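Local coordinates for protein 16S rRNA (guanine(1405)-N(7))-methyltransferase (Klebsiella pneumoniae, PDB 6PI9) that probably transfers a methyl group from S-adenosyl-L-methionine to N7 of one guanine in 16S ribosomal RNA, conferring aminoglycoside resistance, at residues A[245-250]-A[254-259]; A[98-103]-A[126-131]; A[7-12]-A[29-34]. One frame throughout, in Å; residues are numbered along the deposited sequence.

Contact 1: residues A[245-250]-A[254-259]; sequences DRFTVS and VYLVER
Asp245 with Leu256 and Phe247 with Val254 are the two hydrogen-bonded pairs of an antiparallel hairpin, and between them they satisfy eight backbone donors and acceptors. Leu256 N gives a bond of 2.8 Å to Asp245 O, while the return bond from Asp245 N to Leu256 O stretches to 3.3 Å. In the second pair Phe247 N meets Val254 O at 3.0 Å, and Val254 N meets Phe247 O at 2.8 Å. Two of these carbonyls also receive a CA-H: Val254 O lies 3.3 Å from Arg246 CA, and Asp245 O lies 3.4 Å from Tyr255 CA. The N-H of Arg246, in the intervening non-hydrogen-bonded pair, is served from its own strand. Asp245 OD2 accepts it at 2.8 Å, from above the carboxylate plane.

The side chains lie on two faces: Arg246 and Tyr255 on one, Asp245, Phe247, Val254 and Leu256 on the other. Arg246 lies alongside Tyr255, its CG over one face of the phenol ring and offset toward the rim. Its NH1 stops 3.9 Å from Tyr255 OH, too far to bond, and that buried hydroxyl has no polar partner in the model; the guanidinium instead uses NH2 in a salt bridge to Glu226. On the other face, Phe247 has chi1 of 50°, with CG between the backbone N and carbonyl carbon, which carries the ring across toward Val254 CB and brings its edge to Leu256 CD1.

Strand 241-248 is the outermost of the chain's sheet at this end, and strand 252-259 separates it from strand 208-214. Helix 225-236 covers the Arg246 and Tyr255 face, whereas helix 100-111 packs on Phe247 and Leu256.

Contact 2: residues A[98-103]-A[126-131]; sequences PGADEW and PILLGS
Ala100 and Trp103, one helical turn apart, present two apolar surfaces to two consecutive leucines, Leu128 and Leu129. The first pairing is a plain methyl contact: Ala100 CB comes to 4.5 Å from Leu128 CD1, the nearer of the two branches. Both CA-CB bonds point toward the opposing helix. Leu128 holds its CG opposite the backbone N, chi1 -180°, a setting that extends the side chain across the gap. Trp103 meets Leu129 differently. Its benzo ring leads, with CZ3 4.4 Å from Leu129 CD2, and the methyl approaches the indole obliquely. Leu129 starts off to one side of the facing helix at CB, and the CD2 branch brings the side chain to the indole.

Topologically this is a helix-helix joint on one side of a Rossmann-like class I methyltransferase sheet, in which helix 100-111 precedes strand 117-120 and helix 125-131 follows it. The strand order 3-2-1-4-5-7-6 is the signature of that fold. Gly99 is the N-cap of the first helix, and its carbonyl O accepts the first-turn backbone bond from Trp103 N at 2.8 Å.

The contact is buried and lies close to the cofactor region. The side chain of Leu128 lies about 7 Å from bound S-adenosyl-L-homocysteine, near the site without touching the ligand, and that of Trp103 about 4 Å from the side chain of Arg96, a residue that binds it. Trp103 also packs on Val254, while Leu128 touches Leu87 of helix 83-87.

Contact 3: residues A[7-12]-A[29-34]; sequences QAALDA and RVFMEL
Packing of helix 4-14 against helix 24-34, in the helical N-terminal region that precedes the methyltransferase sheet, rests here on Phe31 inserted against Ala9 and Leu10. An N-terminal helical extension of this kind is also found in the related resistance methyltransferases ArmA and RmtB. Phe31 sets its CG anti to the backbone N, chi1 177°, and so sends the ring straight from its own helix onto the other backbone. One ring face lies against Leu10: CB sits 4.2 Å from the ring centroid and 26° off the normal, a CH-pi contact, with CE2 as its nearest ring atom. Leu10 CD1 reaches past it to the root of the ring, 3.9 Å from Phe31 CD2. At the far end Ala9 CB comes to 3.9 Å from Phe31 CZ, and the small methyl lets the aromatic ring approach the helix closely. Met2, ahead of helix 4-14, and Ala44 of helix 41-57 also touch Phe31.

Polar side chains bond along their own helices. Gln7 NE2 donates to Asp11 OD1 at 2.9 Å, one turn on, and Arg29 NH1 forms a salt bridge of 3.3 Å with Glu33 OE2. Arg29 has a second partner through NH2, Asp167, a residue of the S-adenosyl-L-homocysteine site, which ties helix 24-34 to the methyltransferase core.

None of these polar groups bonds across the contact, and the two segments meet through dispersion and CH-pi attraction, with no polar bond between them to dictate register.

Contacts 1 and 2 belong to the methyltransferase fold and touch each other, because Val249 CG1 packs against Gly99 O, Glu102 and Trp103; helix 100-111 thus takes part in contact 2 and covers one face of contact 1. Contact 3 lies across the chain's centre from both, about 38 Å centre to centre from contact 1 and about 37 Å from contact 2, among the N-terminal helices. Chemistry follows location. The partly buried sheet margin of contact 1 is held by backbone hydrogen bonds with side-chain packing added, whereas the buried helix pairs of contacts 2 and 3 meet through apolar side chains alone, sparsely in contact 2 and more closely in contact 3.

Contact 1: residues A[245-250]-A[254-259]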
loop_
_atom_site.group_PDB
_atom_site.type_symbol
_atom_site.label_atom_id
_atom_site.label_comp_id
_atom_site.label_asym_id
_atom_site.label_seq_id
_atom_site.Cartn_x
_atom_site.Cartn_y
_atom_site.Cartn_z
ATOM N N ASP A 245 -6.862 26.435 -6.389
ATOM C CA ASP A 245 -8.029 25.597 -6.625
ATOM C C ASP A 245 -7.830 24.231 -5.979
ATOM O O ASP A 245 -6.694 23.776 -5.814
ATOM C CB ASP A 245 -8.289 25.401 -8.110
ATOM C CG ASP A 245 -9.743 25.061 -8.404
ATOM O OD1 ASP A 245 -10.079 24.990 -9.597
ATOM O OD2 ASP A 245 -10.559 24.921 -7.457
ATOM N N ARG A 246 -8.956 23.552 -5.687
ATOM C CA ARG A 246 -8.978 22.203 -5.143
ATOM C C ARG A 246 -10.139 21.412 -5.759
ATOM O O ARG A 246 -11.255 21.940 -5.885
ATOM C CB ARG A 246 -9.142 22.240 -3.622
ATOM C CG ARG A 246 -9.585 20.887 -3.082
ATOM C CD ARG A 246 -10.069 20.930 -1.632
ATOM N NE ARG A 246 -10.812 19.699 -1.300
ATOM C CZ ARG A 246 -11.091 19.289 -0.057
ATOM N NH1 ARG A 246 -10.701 20.014 1.006
ATOM N NH2 ARG A 246 -11.776 18.154 0.131
ATOM N N PHE A 247 -9.898 20.145 -6.122
ATOM C CA PHE A 247 -10.984 19.280 -6.607
ATOM C C PHE A 247 -10.517 17.829 -6.555
ATOM O O PHE A 247 -9.318 17.560 -6.453
ATOM C CB PHE A 247 -11.387 19.650 -8.041
ATOM C CG PHE A 247 -10.208 19.736 -8.966
ATOM C CD1 PHE A 247 -9.590 20.961 -9.225
ATOM C CD2 PHE A 247 -9.646 18.586 -9.517
ATOM C CE1 PHE A 247 -8.463 21.024 -10.057
ATOM C CE2 PHE A 247 -8.518 18.648 -10.332
ATOM C CZ PHE A 247 -7.939 19.866 -10.601
ATOM N N THR A 248 -11.469 16.890 -6.624
ATOM C CA THR A 248 -11.134 15.465 -6.547
ATOM C C THR A 248 -11.493 14.712 -7.832
ATOM O O THR A 248 -12.641 14.755 -8.269
ATOM C CB THR A 248 -11.837 14.827 -5.348
ATOM O OG1 THR A 248 -11.356 15.458 -4.152
ATOM C CG2 THR A 248 -11.550 13.329 -5.254
ATOM N N VAL A 249 -10.515 13.984 -8.391
ATOM C CA VAL A 249 -10.604 13.244 -9.668
ATOM C C VAL A 249 -10.166 11.807 -9.398
ATOM O O VAL A 249 -8.984 11.573 -9.119
ATOM C CB VAL A 249 -9.685 13.843 -10.750
ATOM C CG1 VAL A 249 -9.988 13.222 -12.118
ATOM C CG2 VAL A 249 -9.716 15.373 -10.766
ATOM N N SER A 250 -11.090 10.856 -9.457
ATOM C CA SER A 250 -10.738 9.427 -9.457
ATOM C C SER A 250 -9.911 9.021 -8.219
ATOM O O SER A 250 -8.845 8.393 -8.308
ATOM C CB SER A 250 -10.017 9.072 -10.762
ATOM O OG SER A 250 -9.516 7.748 -10.739
ATOM N N VAL A 254 -6.769 16.911 -5.513
ATOM C CA VAL A 254 -5.802 17.689 -6.300
ATOM C C VAL A 254 -5.877 19.151 -5.858
ATOM O O VAL A 254 -6.956 19.708 -5.783
ATOM C CB VAL A 254 -6.093 17.608 -7.816
ATOM C CG1 VAL A 254 -5.000 18.423 -8.621
ATOM C CG2 VAL A 254 -6.178 16.152 -8.298
ATOM N N TYR A 255 -4.723 19.752 -5.586
ATOM C CA TYR A 255 -4.570 21.169 -5.262
ATOM C C TYR A 255 -3.729 21.849 -6.335
ATOM O O TYR A 255 -2.642 21.368 -6.666
ATOM C CB TYR A 255 -3.799 21.362 -3.953
ATOM C CG TYR A 255 -4.616 21.060 -2.721
ATOM C CD1 TYR A 255 -5.373 22.040 -2.109
ATOM C CD2 TYR A 255 -4.610 19.785 -2.163
ATOM C CE1 TYR A 255 -6.122 21.741 -0.948
ATOM C CE2 TYR A 255 -5.360 19.499 -1.027
ATOM C CZ TYR A 255 -6.088 20.454 -0.442
ATOM O OH TYR A 255 -6.816 20.148 0.705
ATOM N N LEU A 256 -4.202 22.987 -6.840
ATOM C CA LEU A 256 -3.399 23.833 -7.719
ATOM C C LEU A 256 -2.884 24.989 -6.868
ATOM O O LEU A 256 -3.681 25.737 -6.290
ATOM C CB LEU A 256 -4.260 24.348 -8.884
ATOM C CG LEU A 256 -5.020 23.282 -9.696
ATOM C CD1 LEU A 256 -5.802 23.919 -10.889
ATOM C CD2 LEU A 256 -4.069 22.181 -10.180
ATOM N N VAL A 257 -1.580 25.148 -6.806
ATOM C CA VAL A 257 -0.934 25.980 -5.806
ATOM C C VAL A 257 -0.063 26.995 -6.520
ATOM O O VAL A 257 0.709 26.635 -7.414
ATOM C CB VAL A 257 -0.090 25.119 -4.859
ATOM C CG1 VAL A 257 0.666 25.976 -3.865
ATOM C CG2 VAL A 257 -0.992 24.083 -4.186
ATOM N N GLU A 258 -0.134 28.240 -6.072
ATOM C CA GLU A 258 0.545 29.340 -6.740
ATOM C C GLU A 258 1.474 30.044 -5.770
ATOM O O GLU A 258 1.186 30.160 -4.573
ATOM C CB GLU A 258 -0.465 30.315 -7.300
ATOM C CG GLU A 258 -0.113 30.837 -8.627
ATOM C CD GLU A 258 -1.203 31.731 -9.163
ATOM O OE1 GLU A 258 -2.027 32.220 -8.346
ATOM O OE2 GLU A 258 -1.209 31.947 -10.389
ATOM N N ARG A 259 2.624 30.455 -6.266
ATOM C CA ARG A 259 3.576 31.133 -5.409
ATOM C C ARG A 259 3.146 32.587 -5.287
ATOM O O ARG A 259 2.995 33.276 -6.293
ATOM C CB ARG A 259 4.995 31.002 -5.962
ATOM C CG ARG A 259 6.063 31.127 -4.881
ATOM C CD ARG A 259 7.378 30.441 -5.262
ATOM N NE ARG A 259 7.339 28.976 -5.172
ATOM C CZ ARG A 259 7.825 28.268 -4.147
ATOM N NH1 ARG A 259 8.393 28.872 -3.106
ATOM N NH2 ARG A 259 7.771 26.955 -4.164
#

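Contact 2: residues A[98-103]-A[126-131]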
loop_
_atom_site.group_PDB
_atom_site.type_symbol
_atom_site.label_atom_id
_atom_site.label_comp_id
_atom_site.label_asym_id
_atom_site.label_seq_id
_atom_site.Cartn_x
_atom_site.Cartn_y
_atom_site.Cartn_z
ATOM N N PRO A 98 -8.406 5.833 -15.331
ATOM C CA PRO A 98 -9.814 6.062 -15.697
ATOM C C PRO A 98 -10.244 7.523 -15.620
ATOM O O PRO A 98 -11.128 7.936 -16.382
ATOM C CB PRO A 98 -10.580 5.170 -14.707
ATOM C CG PRO A 98 -9.675 4.928 -13.596
ATOM C CD PRO A 98 -8.284 4.921 -14.183
ATOM N N GLY A 99 -9.638 8.332 -14.753
ATOM C CA GLY A 99 -9.942 9.746 -14.717
ATOM C C GLY A 99 -8.980 10.628 -15.481
ATOM O O GLY A 99 -9.074 11.858 -15.365
ATOM N N ALA A 100 -8.068 10.048 -16.272
ATOM C CA ALA A 100 -6.998 10.836 -16.871
ATOM C C ALA A 100 -7.536 11.967 -17.732
ATOM O O ALA A 100 -6.995 13.076 -17.712
ATOM C CB ALA A 100 -6.083 9.932 -17.698
ATOM N N ASP A 101 -8.583 11.708 -18.508
ATOM C CA ASP A 101 -9.141 12.765 -19.341
ATOM C C ASP A 101 -9.620 13.927 -18.478
ATOM O O ASP A 101 -9.159 15.065 -18.630
ATOM C CB ASP A 101 -10.261 12.213 -20.213
ATOM C CG ASP A 101 -9.742 11.295 -21.306
ATOM O OD1 ASP A 101 -8.594 11.498 -21.762
ATOM O OD2 ASP A 101 -10.499 10.384 -21.721
ATOM N N GLU A 102 -10.495 13.648 -17.519
ATOM C CA GLU A 102 -10.882 14.682 -16.573
ATOM C C GLU A 102 -9.658 15.356 -15.934
ATOM O O GLU A 102 -9.619 16.584 -15.798
ATOM C CB GLU A 102 -11.794 14.070 -15.517
ATOM C CG GLU A 102 -12.294 15.076 -14.565
ATOM C CD GLU A 102 -13.153 14.501 -13.449
ATOM O OE1 GLU A 102 -13.451 13.287 -13.482
ATOM O OE2 GLU A 102 -13.534 15.274 -12.536
ATOM N N TRP A 103 -8.634 14.567 -15.557
ATOM C CA TRP A 103 -7.461 15.124 -14.895
ATOM C C TRP A 103 -6.743 16.140 -15.797
ATOM O O TRP A 103 -6.390 17.245 -15.371
ATOM C CB TRP A 103 -6.526 13.969 -14.491
ATOM C CG TRP A 103 -5.461 14.283 -13.457
ATOM C CD1 TRP A 103 -5.492 13.988 -12.108
ATOM C CD2 TRP A 103 -4.212 14.931 -13.696
ATOM N NE1 TRP A 103 -4.343 14.435 -11.500
ATOM C CE2 TRP A 103 -3.536 15.006 -12.456
ATOM C CE3 TRP A 103 -3.598 15.465 -14.846
ATOM C CZ2 TRP A 103 -2.294 15.594 -12.328
ATOM C CZ3 TRP A 103 -2.368 16.054 -14.723
ATOM C CH2 TRP A 103 -1.719 16.114 -13.469
ATOM N N PRO A 126 5.352 10.326 -15.979
ATOM C CA PRO A 126 5.766 11.091 -17.183
ATOM C C PRO A 126 5.440 10.404 -18.489
ATOM O O PRO A 126 5.333 11.076 -19.535
ATOM C CB PRO A 126 7.276 11.278 -16.973
ATOM C CG PRO A 126 7.569 10.627 -15.535
ATOM C CD PRO A 126 6.350 10.425 -14.875
ATOM N N ILE A 127 5.251 9.086 -18.473
ATOM C CA ILE A 127 4.774 8.413 -19.677
ATOM C C ILE A 127 3.292 8.722 -19.916
ATOM O O ILE A 127 2.872 8.965 -21.052
ATOM C CB ILE A 127 5.038 6.908 -19.560
ATOM C CG1 ILE A 127 6.546 6.660 -19.462
ATOM C CG2 ILE A 127 4.423 6.161 -20.754
ATOM C CD1 ILE A 127 6.904 5.222 -19.186
ATOM N N LEU A 128 2.486 8.736 -18.854
ATOM C CA LEU A 128 1.085 9.146 -18.962
ATOM C C LEU A 128 0.968 10.575 -19.480
ATOM O O LEU A 128 0.272 10.829 -20.472
ATOM C CB LEU A 128 0.394 9.001 -17.603
ATOM C CG LEU A 128 -1.089 9.382 -17.518
ATOM C CD1 LEU A 128 -1.874 8.676 -18.647
ATOM C CD2 LEU A 128 -1.618 8.974 -16.162
ATOM N N LEU A 129 1.645 11.518 -18.813
ATOM C CA LEU A 129 1.752 12.895 -19.306
ATOM C C LEU A 129 2.166 12.972 -20.761
ATOM O O LEU A 129 1.550 13.678 -21.568
ATOM C CB LEU A 129 2.777 13.662 -18.477
ATOM C CG LEU A 129 2.404 13.906 -17.039
ATOM C CD1 LEU A 129 3.570 14.679 -16.378
ATOM C CD2 LEU A 129 1.117 14.673 -17.040
ATOM N N GLY A 130 3.270 12.333 -21.105
ATOM C CA GLY A 130 3.775 12.476 -22.452
ATOM C C GLY A 130 2.780 12.036 -23.501
ATOM O O GLY A 130 2.703 12.628 -24.590
ATOM N N SER A 131 1.998 11.000 -23.199
ATOM C CA SER A 131 1.000 10.558 -24.164
ATOM C C SER A 131 -0.054 11.629 -24.414
ATOM O O SER A 131 -0.664 11.645 -25.487
ATOM C CB SER A 131 0.329 9.284 -23.663
ATOM O OG SER A 131 -0.412 9.550 -22.492
#

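Contact 3: residues A[7-12]-A[29-34]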
loop_
_atom_site.group_PDB
_atom_site.type_symbol
_atom_site.label_atom_id
_atom_site.label_comp_id
_atom_site.label_asym_id
_atom_site.label_seq_id
_atom_site.Cartn_x
_atom_site.Cartn_y
_atom_site.Cartn_z
ATOM N N GLN A 7 27.030 -4.896 8.765
ATOM C CA GLN A 7 27.266 -4.758 7.327
ATOM C C GLN A 7 26.703 -5.957 6.579
ATOM O O GLN A 7 26.197 -5.811 5.464
ATOM C CB GLN A 7 28.768 -4.598 7.030
ATOM C CG GLN A 7 29.077 -4.331 5.562
ATOM C CD GLN A 7 28.574 -2.989 5.040
ATOM O OE1 GLN A 7 28.888 -1.930 5.593
ATOM N NE2 GLN A 7 27.832 -3.024 3.926
ATOM N N ALA A 8 26.748 -7.140 7.193
ATOM C CA ALA A 8 26.159 -8.319 6.568
ATOM C C ALA A 8 24.661 -8.138 6.379
ATOM O O ALA A 8 24.101 -8.512 5.337
ATOM C CB ALA A 8 26.433 -9.556 7.419
ATOM N N ALA A 9 23.994 -7.545 7.373
ATOM C CA ALA A 9 22.568 -7.286 7.213
ATOM C C ALA A 9 22.320 -6.247 6.112
ATOM O O ALA A 9 21.431 -6.429 5.270
ATOM C CB ALA A 9 21.970 -6.812 8.538
ATOM N N LEU A 10 23.082 -5.155 6.113
ATOM C CA LEU A 10 22.973 -4.188 5.016
ATOM C C LEU A 10 23.248 -4.862 3.676
ATOM O O LEU A 10 22.542 -4.624 2.692
ATOM C CB LEU A 10 23.942 -3.030 5.254
ATOM C CG LEU A 10 23.987 -1.946 4.177
ATOM C CD1 LEU A 10 22.566 -1.484 3.884
ATOM C CD2 LEU A 10 24.845 -0.796 4.619
ATOM N N ASP A 11 24.274 -5.714 3.618
ATOM C CA ASP A 11 24.576 -6.425 2.368
ATOM C C ASP A 11 23.397 -7.274 1.898
ATOM O O ASP A 11 23.131 -7.369 0.692
ATOM C CB ASP A 11 25.815 -7.304 2.547
ATOM C CG ASP A 11 27.078 -6.511 2.655
ATOM O OD1 ASP A 11 27.064 -5.314 2.253
ATOM O OD2 ASP A 11 28.103 -7.075 3.105
ATOM N N ALA A 12 22.678 -7.916 2.830
ATOM C CA ALA A 12 21.500 -8.682 2.442
ATOM C C ALA A 12 20.417 -7.790 1.873
ATOM O O ALA A 12 19.643 -8.235 1.019
ATOM C CB ALA A 12 20.907 -9.458 3.635
ATOM N N ARG A 29 20.700 4.730 3.569
ATOM C CA ARG A 29 20.169 5.743 4.493
ATOM C C ARG A 29 19.054 5.174 5.371
ATOM O O ARG A 29 19.054 5.353 6.608
ATOM C CB ARG A 29 19.649 6.968 3.703
ATOM C CG ARG A 29 19.033 8.033 4.593
ATOM C CD ARG A 29 18.375 9.219 3.822
ATOM N NE ARG A 29 17.411 8.821 2.786
ATOM C CZ ARG A 29 16.151 8.427 3.020
ATOM N NH1 ARG A 29 15.679 8.401 4.269
ATOM N NH2 ARG A 29 15.351 8.103 1.999
ATOM N N VAL A 30 18.102 4.464 4.760
ATOM C CA VAL A 30 16.993 3.893 5.543
ATOM C C VAL A 30 17.531 2.907 6.560
ATOM O O VAL A 30 17.136 2.888 7.745
ATOM C CB VAL A 30 15.984 3.239 4.578
ATOM C CG1 VAL A 30 14.994 2.302 5.286
ATOM C CG2 VAL A 30 15.212 4.342 3.842
ATOM N N PHE A 31 18.456 2.059 6.124
ATOM C CA PHE A 31 18.949 1.067 7.075
ATOM C C PHE A 31 19.705 1.737 8.225
ATOM O O PHE A 31 19.585 1.319 9.393
ATOM C CB PHE A 31 19.813 0.051 6.317
ATOM C CG PHE A 31 20.449 -1.005 7.211
ATOM C CD1 PHE A 31 19.727 -2.129 7.638
ATOM C CD2 PHE A 31 21.739 -0.835 7.657
ATOM C CE1 PHE A 31 20.314 -3.077 8.458
ATOM C CE2 PHE A 31 22.330 -1.768 8.494
ATOM C CZ PHE A 31 21.632 -2.893 8.874
ATOM N N MET A 32 20.545 2.728 7.924
ATOM C CA MET A 32 21.312 3.357 9.004
ATOM C C MET A 32 20.422 4.159 9.967
ATOM O O MET A 32 20.760 4.302 11.155
ATOM C CB MET A 32 22.397 4.272 8.413
ATOM C CG MET A 32 23.468 3.533 7.647
ATOM S SD MET A 32 24.262 2.178 8.525
ATOM C CE MET A 32 25.139 3.069 9.819
ATOM N N GLU A 33 19.301 4.703 9.484
ATOM C CA GLU A 33 18.357 5.345 10.393
ATOM C C GLU A 33 17.734 4.330 11.350
ATOM O O GLU A 33 17.465 4.645 12.523
ATOM C CB GLU A 33 17.262 6.051 9.589
ATOM C CG GLU A 33 17.749 7.276 8.879
ATOM C CD GLU A 33 16.685 7.913 7.978
ATOM O OE1 GLU A 33 15.537 7.414 8.000
ATOM O OE2 GLU A 33 17.012 8.885 7.241
ATOM N N LEU A 34 17.551 3.090 10.899
ATOM C CA LEU A 34 16.876 2.087 11.734
ATOM C C LEU A 34 17.840 1.293 12.588
ATOM O O LEU A 34 17.464 0.799 13.685
ATOM C CB LEU A 34 16.075 1.125 10.845
ATOM C CG LEU A 34 14.910 1.852 10.140
ATOM C CD1 LEU A 34 14.355 1.012 8.985
ATOM C CD2 LEU A 34 13.812 2.170 11.144
#